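Local coordinates for protein Emp47p (form2) (Saccharomyces cerevisiae, PDB 2A6Z) that acts as a calcium-independent, carbohydrate-recognising cargo receptor involved in the secretion of glycoproteins and needed for exit of Emp46 from the endoplasmic reticulum, at residues 63-69 and 82-86. Residues are numbered along the deposited sequence; the frame is centred on the assembly and turned at random.
Sequences FTMEWTF and ISFWF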
loop_
_atom_site.group_PDB
_atom_site.type_symbol
_atom_site.label_atom_id
_atom_site.label_comp_id
_atom_site.label_asym_id
_atom_site.label_seq_id
_atom_site.Cartn_x
_atom_site.Cartn_y
_atom_site.Cartn_z
ATOM N N PHE A 63 -5.658 -11.636 9.518
ATOM C CA PHE A 63 -5.402 -11.669 8.078
ATOM C C PHE A 63 -3.959 -11.234 7.826
ATOM O O PHE A 63 -3.295 -10.661 8.648
ATOM C CB PHE A 63 -6.391 -10.733 7.319
ATOM C CG PHE A 63 -6.188 -9.265 7.568
ATOM C CD1 PHE A 63 -5.365 -8.511 6.721
ATOM C CD2 PHE A 63 -6.793 -8.644 8.629
ATOM C CE1 PHE A 63 -5.157 -7.191 6.966
ATOM C CE2 PHE A 63 -6.582 -7.284 8.892
ATOM C CZ PHE A 63 -5.742 -6.558 8.070
ATOM N N THR A 64 -3.569 -11.504 6.558
ATOM C CA THR A 64 -2.275 -11.119 6.032
ATOM C C THR A 64 -2.505 -10.484 4.652
ATOM O O THR A 64 -3.298 -11.010 3.835
ATOM C CB THR A 64 -1.398 -12.332 5.812
ATOM O OG1 THR A 64 -1.214 -13.010 7.054
ATOM C CG2 THR A 64 -0.023 -11.989 5.280
ATOM N N MET A 65 -1.792 -9.397 4.363
ATOM C CA MET A 65 -1.710 -8.808 3.042
ATOM C C MET A 65 -0.243 -8.754 2.635
ATOM O O MET A 65 0.562 -8.141 3.362
ATOM C CB MET A 65 -2.273 -7.422 3.043
ATOM C CG MET A 65 -3.684 -7.092 3.434
ATOM S SD MET A 65 -4.324 -5.408 3.671
ATOM C CE MET A 65 -3.199 -4.826 4.945
ATOM N N GLU A 66 0.121 -9.325 1.482
ATOM C CA GLU A 66 1.488 -9.271 0.972
ATOM C C GLU A 66 1.481 -8.551 -0.348
ATOM O O GLU A 66 0.873 -9.030 -1.333
ATOM C CB GLU A 66 2.061 -10.670 0.795
ATOM C CG GLU A 66 2.198 -11.456 2.066
ATOM C CD GLU A 66 2.710 -12.838 1.987
ATOM O OE1 GLU A 66 2.968 -13.325 0.855
ATOM O OE2 GLU A 66 2.887 -13.475 3.042
ATOM N N TRP A 67 2.180 -7.431 -0.418
ATOM C CA TRP A 67 2.314 -6.633 -1.672
ATOM C C TRP A 67 3.699 -6.812 -2.218
ATOM O O TRP A 67 4.688 -6.606 -1.503
ATOM C CB TRP A 67 2.083 -5.158 -1.334
ATOM C CG TRP A 67 0.701 -4.729 -1.071
ATOM C CD1 TRP A 67 0.098 -4.516 0.124
ATOM C CD2 TRP A 67 -0.311 -4.415 -2.072
ATOM N NE1 TRP A 67 -1.214 -4.104 -0.054
ATOM C CE2 TRP A 67 -1.464 -4.023 -1.389
ATOM C CE3 TRP A 67 -0.273 -4.425 -3.486
ATOM C CZ2 TRP A 67 -2.641 -3.635 -2.069
ATOM C CZ3 TRP A 67 -1.463 -4.040 -4.125
ATOM C CH2 TRP A 67 -2.593 -3.670 -3.417
ATOM N N THR A 68 3.779 -7.108 -3.517
ATOM C CA THR A 68 5.057 -7.219 -4.206
ATOM C C THR A 68 5.128 -6.031 -5.216
ATOM O O THR A 68 4.300 -5.962 -6.131
ATOM C CB THR A 68 5.157 -8.562 -4.948
ATOM O OG1 THR A 68 5.014 -9.633 -4.027
ATOM C CG2 THR A 68 6.520 -8.696 -5.603
ATOM N N PHE A 69 6.096 -5.147 -4.993
ATOM C CA PHE A 69 6.127 -3.878 -5.756
ATOM C C PHE A 69 7.560 -3.496 -6.032
ATOM O O PHE A 69 8.495 -3.985 -5.387
ATOM C CB PHE A 69 5.380 -2.752 -5.049
ATOM C CG PHE A 69 6.251 -2.054 -4.003
ATOM C CD1 PHE A 69 6.825 -0.809 -4.281
ATOM C CD2 PHE A 69 6.528 -2.648 -2.771
ATOM C CE1 PHE A 69 7.657 -0.192 -3.382
ATOM C CE2 PHE A 69 7.351 -2.017 -1.870
ATOM C CZ PHE A 69 7.919 -0.784 -2.150
ATOM N N ILE A 82 4.479 5.973 -2.597
ATOM C CA ILE A 82 3.495 4.882 -2.834
ATOM C C ILE A 82 2.870 4.550 -1.478
ATOM O O ILE A 82 3.581 4.426 -0.478
ATOM C CB ILE A 82 4.123 3.660 -3.543
ATOM C CG1 ILE A 82 3.076 2.558 -3.799
ATOM C CG2 ILE A 82 5.345 3.089 -2.811
ATOM C CD1 ILE A 82 3.532 1.455 -4.713
ATOM N N SER A 83 1.554 4.461 -1.490
ATOM C CA SER A 83 0.783 4.196 -0.261
ATOM C C SER A 83 -0.065 2.950 -0.431
ATOM O O SER A 83 -0.739 2.729 -1.448
ATOM C CB SER A 83 -0.157 5.353 -0.005
ATOM O OG SER A 83 0.516 6.481 0.534
ATOM N N PHE A 84 -0.049 2.128 0.623
ATOM C CA PHE A 84 -0.830 0.894 0.723
ATOM C C PHE A 84 -1.878 1.102 1.801
ATOM O O PHE A 84 -1.547 1.551 2.890
ATOM C CB PHE A 84 0.069 -0.307 1.064
ATOM C CG PHE A 84 1.216 -0.475 0.105
ATOM C CD1 PHE A 84 1.109 -1.303 -0.995
ATOM C CD2 PHE A 84 2.438 0.186 0.310
ATOM C CE1 PHE A 84 2.150 -1.467 -1.882
ATOM C CE2 PHE A 84 3.470 0.074 -0.590
ATOM C CZ PHE A 84 3.321 -0.784 -1.688
ATOM N N TRP A 85 -3.133 0.799 1.471
ATOM C CA TRP A 85 -4.250 1.230 2.294
ATOM C C TRP A 85 -5.054 0.052 2.860
ATOM O O TRP A 85 -5.240 -0.956 2.161
ATOM C CB TRP A 85 -5.215 2.071 1.456
ATOM C CG TRP A 85 -4.580 3.280 0.828
ATOM C CD1 TRP A 85 -4.012 3.340 -0.423
ATOM C CD2 TRP A 85 -4.450 4.589 1.410
ATOM N NE1 TRP A 85 -3.532 4.631 -0.664
ATOM C CE2 TRP A 85 -3.806 5.394 0.435
ATOM C CE3 TRP A 85 -4.835 5.158 2.637
ATOM C CZ2 TRP A 85 -3.520 6.763 0.656
ATOM C CZ3 TRP A 85 -4.560 6.497 2.835
ATOM C CH2 TRP A 85 -3.909 7.289 1.861
ATOM N N PHE A 86 -5.562 0.245 4.047
ATOM C CA PHE A 86 -6.525 -0.654 4.680
ATOM C C PHE A 86 -7.494 0.256 5.462
ATOM O O PHE A 86 -7.184 0.649 6.569
ATOM C CB PHE A 86 -5.776 -1.659 5.566
ATOM C CG PHE A 86 -6.713 -2.614 6.316
ATOM C CD1 PHE A 86 -7.307 -3.654 5.596
ATOM C CD2 PHE A 86 -6.987 -2.486 7.679
ATOM C CE1 PHE A 86 -8.164 -4.564 6.222
ATOM C CE2 PHE A 86 -7.809 -3.382 8.294
ATOM C CZ PHE A 86 -8.389 -4.436 7.570
HETATM O O HOH W 1 -3.145 -2.665 1.525
#
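Part of the hydrophobic core between the two sheets of a legume-lectin-like beta sandwich forms where F63, M65, W67 and F69 of one sheet face I82, F84 and F86 of the other. The axes of segments 63-69 and 82-86 approach to 10.2 Å and run nearly antiparallel, at 161°; no direct hydrogen bond joins them, and the large apolar side chains fill the gap. At its centre F84 turns its ring edge to two aromatic faces. CD1 of F84 sits over the five-membered ring of W67, 3.5 Å from W67 CG, the planes inclined at 51°. CZ of the same F84 ring meets one face of F69, 3.9 Å from F69 CD2, so a single phenylalanine links both rings in an aromatic cluster. I82, extended with CG1 anti to its backbone N, brings the CD1 methyl to 4.0 Å from F69 CD1; a branched aliphatic chain suits this place, since its CD1 and CG2 methyls both approach the F69 ring. At the other end F63 and F86 approach from opposite directions and form an offset stack, planes 29° apart, with F63 CZ 3.4 Å from F86 CZ. In the conformer described, one of two modelled for M65, the flexible thioether bends at its last torsion to lie against both rings: SD is obliquely beside F86, 4.0 Å from F86 CD1, while CE reaches the F63 ring edge. Tryptophan brings one polar group into this core, and a water satisfies it, accepting from W67 NE1 at 2.9 Å and donating to W85 O at 2.8 Å. Strand 63-72 runs between 153-164 and 210-220, whereas 81-88 lies between 192-200 and 108-113; I159 and V197 from these neighbours pack against F84, and Y193 stacks on F86.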